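Local coordinates for vascular protein tyrosine phosphatase 1 (Rattus norvegicus, PDB 3I36) that probably removes phosphate from phosphotyrosine residues of proteins, acting through this catalytic domain of a receptor-type tyrosine phosphatase, at residues A[179-187]-A[199-207]. Numbering follows the deposited sequence.
Sequences LPEWTIRDF and PLRQFHFTS
R201 takes hold of D186 side-on, NE reaching OD1 at 2.6 Å and NH2 reaching OD2 at 2.7 Å, both on the syn side of a carboxylate turned 39° from the guanidinium plane. The chain of R201 runs extended as far as CD, which passes 3.4 Å from CG2 of I184, and the bend at chi3 (-57°) then turns NE toward D186. With an alanine here, D186 would probably lose its charged mate and I184 the methylene cover over CG2. On the face of the sheet that carries R185, Q202 and H204, NH1 of R185 donates within the guanidinium plane to two acceptors, ND1 of H204 at 2.9 Å and OE1 of Q202 at 2.8 Å, the latter approached from above the carbonyl plane. These pairs belong to a beta hairpin in the central sheet of the protein-tyrosine phosphatase fold, strands 182-191 and 196-205 running antiparallel. Paired backbone bonds join T183 with H204, R185 with Q202 and F187 with L200. In the last bridge pair, W182 CE3 lies 3.8 Å from F205 CE2. Just past it, S207 OG and T206 N converge on the carbonyl O of E181. Further out, E176 forms a salt bridge with NE of R185, T144 O binds H204 NE2, and F223 of helix 218-231 meets the rings of W182 and F205.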
# COMPACT_ATOMS: atom_id res chain seq x y z
N LEU A 179 -0.78 -11.98 -16.28
CA LEU A 179 -1.86 -12.93 -16.05
C LEU A 179 -3.12 -12.10 -15.99
O LEU A 179 -3.05 -10.88 -15.88
CB LEU A 179 -1.66 -13.67 -14.73
CG LEU A 179 -0.44 -14.59 -14.63
CD1 LEU A 179 -0.44 -15.31 -13.28
CD2 LEU A 179 -0.41 -15.59 -15.78
N PRO A 180 -4.29 -12.73 -16.09
CA PRO A 180 -5.50 -11.91 -15.99
C PRO A 180 -5.58 -11.21 -14.64
O PRO A 180 -6.03 -10.07 -14.56
CB PRO A 180 -6.63 -12.94 -16.13
CG PRO A 180 -6.01 -14.07 -16.90
CD PRO A 180 -4.58 -14.14 -16.43
N GLU A 181 -5.11 -11.89 -13.60
CA GLU A 181 -5.27 -11.42 -12.22
C GLU A 181 -4.28 -10.31 -11.88
O GLU A 181 -4.61 -9.37 -11.16
CB GLU A 181 -5.07 -12.58 -11.25
CG GLU A 181 -6.16 -13.65 -11.34
CD GLU A 181 -6.04 -14.52 -12.59
OE1 GLU A 181 -4.92 -14.60 -13.15
OE2 GLU A 181 -7.05 -15.12 -12.99
N TRP A 182 -3.06 -10.45 -12.38
CA TRP A 182 -2.03 -9.46 -12.13
C TRP A 182 -0.90 -9.58 -13.12
O TRP A 182 -0.71 -10.61 -13.78
CB TRP A 182 -1.47 -9.59 -10.71
CG TRP A 182 -1.02 -10.97 -10.34
CD1 TRP A 182 0.12 -11.61 -10.76
CD2 TRP A 182 -1.69 -11.88 -9.47
NE1 TRP A 182 0.19 -12.87 -10.20
CE2 TRP A 182 -0.91 -13.05 -9.40
CE3 TRP A 182 -2.88 -11.81 -8.73
CZ2 TRP A 182 -1.28 -14.15 -8.61
CZ3 TRP A 182 -3.24 -12.90 -7.96
CH2 TRP A 182 -2.44 -14.06 -7.91
N THR A 183 -0.14 -8.50 -13.20
CA THR A 183 1.03 -8.45 -14.05
C THR A 183 2.21 -8.18 -13.16
O THR A 183 2.14 -7.37 -12.25
CB THR A 183 0.88 -7.33 -15.08
OG1 THR A 183 -0.18 -7.67 -15.97
CG2 THR A 183 2.19 -7.12 -15.86
N ILE A 184 3.30 -8.87 -13.43
CA ILE A 184 4.50 -8.67 -12.67
C ILE A 184 5.56 -8.16 -13.62
O ILE A 184 5.78 -8.73 -14.69
CB ILE A 184 4.95 -9.97 -11.98
CG1 ILE A 184 3.87 -10.41 -10.98
CG2 ILE A 184 6.28 -9.76 -11.28
CD1 ILE A 184 4.10 -11.77 -10.38
N ARG A 185 6.17 -7.05 -13.24
CA ARG A 185 7.16 -6.42 -14.09
C ARG A 185 8.45 -6.30 -13.32
O ARG A 185 8.46 -5.91 -12.16
CB ARG A 185 6.67 -5.05 -14.54
CG ARG A 185 5.29 -5.10 -15.18
CD ARG A 185 4.94 -3.77 -15.85
NE ARG A 185 3.62 -3.86 -16.46
CZ ARG A 185 2.49 -3.56 -15.83
NH1 ARG A 185 2.52 -3.14 -14.57
NH2 ARG A 185 1.33 -3.68 -16.46
N ASP A 186 9.54 -6.66 -13.98
CA ASP A 186 10.84 -6.44 -13.40
C ASP A 186 11.50 -5.30 -14.12
O ASP A 186 11.39 -5.17 -15.35
CB ASP A 186 11.69 -7.70 -13.49
CG ASP A 186 11.38 -8.68 -12.41
OD1 ASP A 186 11.09 -8.23 -11.29
OD2 ASP A 186 11.40 -9.90 -12.66
N PHE A 187 12.20 -4.48 -13.34
CA PHE A 187 12.95 -3.37 -13.87
C PHE A 187 14.34 -3.38 -13.27
O PHE A 187 14.61 -4.04 -12.27
CB PHE A 187 12.29 -2.05 -13.48
CG PHE A 187 10.85 -1.97 -13.86
CD1 PHE A 187 10.47 -1.40 -15.06
CD2 PHE A 187 9.88 -2.46 -13.01
CE1 PHE A 187 9.14 -1.34 -15.42
CE2 PHE A 187 8.53 -2.39 -13.35
CZ PHE A 187 8.16 -1.83 -14.56
N PRO A 199 17.53 -4.07 -8.79
CA PRO A 199 16.28 -4.51 -9.39
C PRO A 199 15.12 -3.90 -8.66
O PRO A 199 15.20 -3.45 -7.51
CB PRO A 199 16.28 -6.03 -9.14
CG PRO A 199 17.67 -6.38 -8.73
CD PRO A 199 18.18 -5.16 -8.03
N LEU A 200 14.00 -3.87 -9.35
CA LEU A 200 12.75 -3.55 -8.72
C LEU A 200 11.75 -4.42 -9.40
O LEU A 200 11.79 -4.59 -10.62
CB LEU A 200 12.41 -2.06 -8.89
CG LEU A 200 11.07 -1.70 -8.24
CD1 LEU A 200 11.11 -0.32 -7.58
CD2 LEU A 200 9.94 -1.78 -9.26
N ARG A 201 10.88 -5.03 -8.61
CA ARG A 201 9.79 -5.78 -9.16
C ARG A 201 8.51 -5.06 -8.79
O ARG A 201 8.33 -4.64 -7.64
CB ARG A 201 9.77 -7.21 -8.59
CG ARG A 201 8.51 -7.98 -9.00
CD ARG A 201 8.74 -9.46 -8.88
NE ARG A 201 9.87 -9.89 -9.69
CZ ARG A 201 10.42 -11.09 -9.61
NH1 ARG A 201 9.92 -11.99 -8.77
NH2 ARG A 201 11.46 -11.40 -10.38
N GLN A 202 7.63 -4.94 -9.76
CA GLN A 202 6.38 -4.29 -9.56
C GLN A 202 5.31 -5.34 -9.68
O GLN A 202 5.20 -6.02 -10.71
CB GLN A 202 6.15 -3.24 -10.65
CG GLN A 202 4.83 -2.52 -10.52
CD GLN A 202 4.43 -1.91 -11.84
OE1 GLN A 202 4.68 -2.49 -12.90
NE2 GLN A 202 3.81 -0.74 -11.80
N PHE A 203 4.53 -5.48 -8.63
CA PHE A 203 3.42 -6.41 -8.60
C PHE A 203 2.19 -5.62 -8.89
O PHE A 203 1.71 -4.86 -8.06
CB PHE A 203 3.34 -7.07 -7.23
CG PHE A 203 4.59 -7.82 -6.87
CD1 PHE A 203 4.69 -9.19 -7.11
CD2 PHE A 203 5.68 -7.16 -6.34
CE1 PHE A 203 5.85 -9.88 -6.79
CE2 PHE A 203 6.83 -7.84 -6.01
CZ PHE A 203 6.91 -9.20 -6.23
N HIS A 204 1.69 -5.78 -10.11
CA HIS A 204 0.55 -5.01 -10.54
C HIS A 204 -0.70 -5.86 -10.46
O HIS A 204 -0.96 -6.69 -11.32
CB HIS A 204 0.75 -4.50 -11.97
CG HIS A 204 -0.25 -3.47 -12.37
ND1 HIS A 204 -0.16 -2.76 -13.54
CD2 HIS A 204 -1.35 -3.01 -11.72
CE1 HIS A 204 -1.18 -1.92 -13.62
NE2 HIS A 204 -1.91 -2.05 -12.52
N PHE A 205 -1.46 -5.65 -9.39
CA PHE A 205 -2.74 -6.31 -9.22
C PHE A 205 -3.72 -5.55 -10.09
O PHE A 205 -4.08 -4.42 -9.78
CB PHE A 205 -3.18 -6.21 -7.77
CG PHE A 205 -4.30 -7.14 -7.42
CD1 PHE A 205 -5.59 -6.66 -7.31
CD2 PHE A 205 -4.05 -8.49 -7.22
CE1 PHE A 205 -6.63 -7.52 -6.98
CE2 PHE A 205 -5.08 -9.35 -6.88
CZ PHE A 205 -6.38 -8.86 -6.76
N THR A 206 -4.15 -6.18 -11.17
CA THR A 206 -4.96 -5.46 -12.15
C THR A 206 -6.43 -5.82 -12.01
O THR A 206 -7.27 -5.26 -12.72
CB THR A 206 -4.54 -5.84 -13.56
OG1 THR A 206 -4.58 -7.27 -13.69
CG2 THR A 206 -3.13 -5.36 -13.84
N SER A 207 -6.74 -6.74 -11.11
CA SER A 207 -8.06 -7.34 -11.10
C SER A 207 -8.92 -6.95 -9.91
O SER A 207 -9.93 -7.57 -9.64
CB SER A 207 -7.95 -8.86 -11.19
OG SER A 207 -7.16 -9.38 -10.14
O HOH W 1 -2.78 -8.38 -15.30
O HOH W 2 -7.05 -7.63 -14.56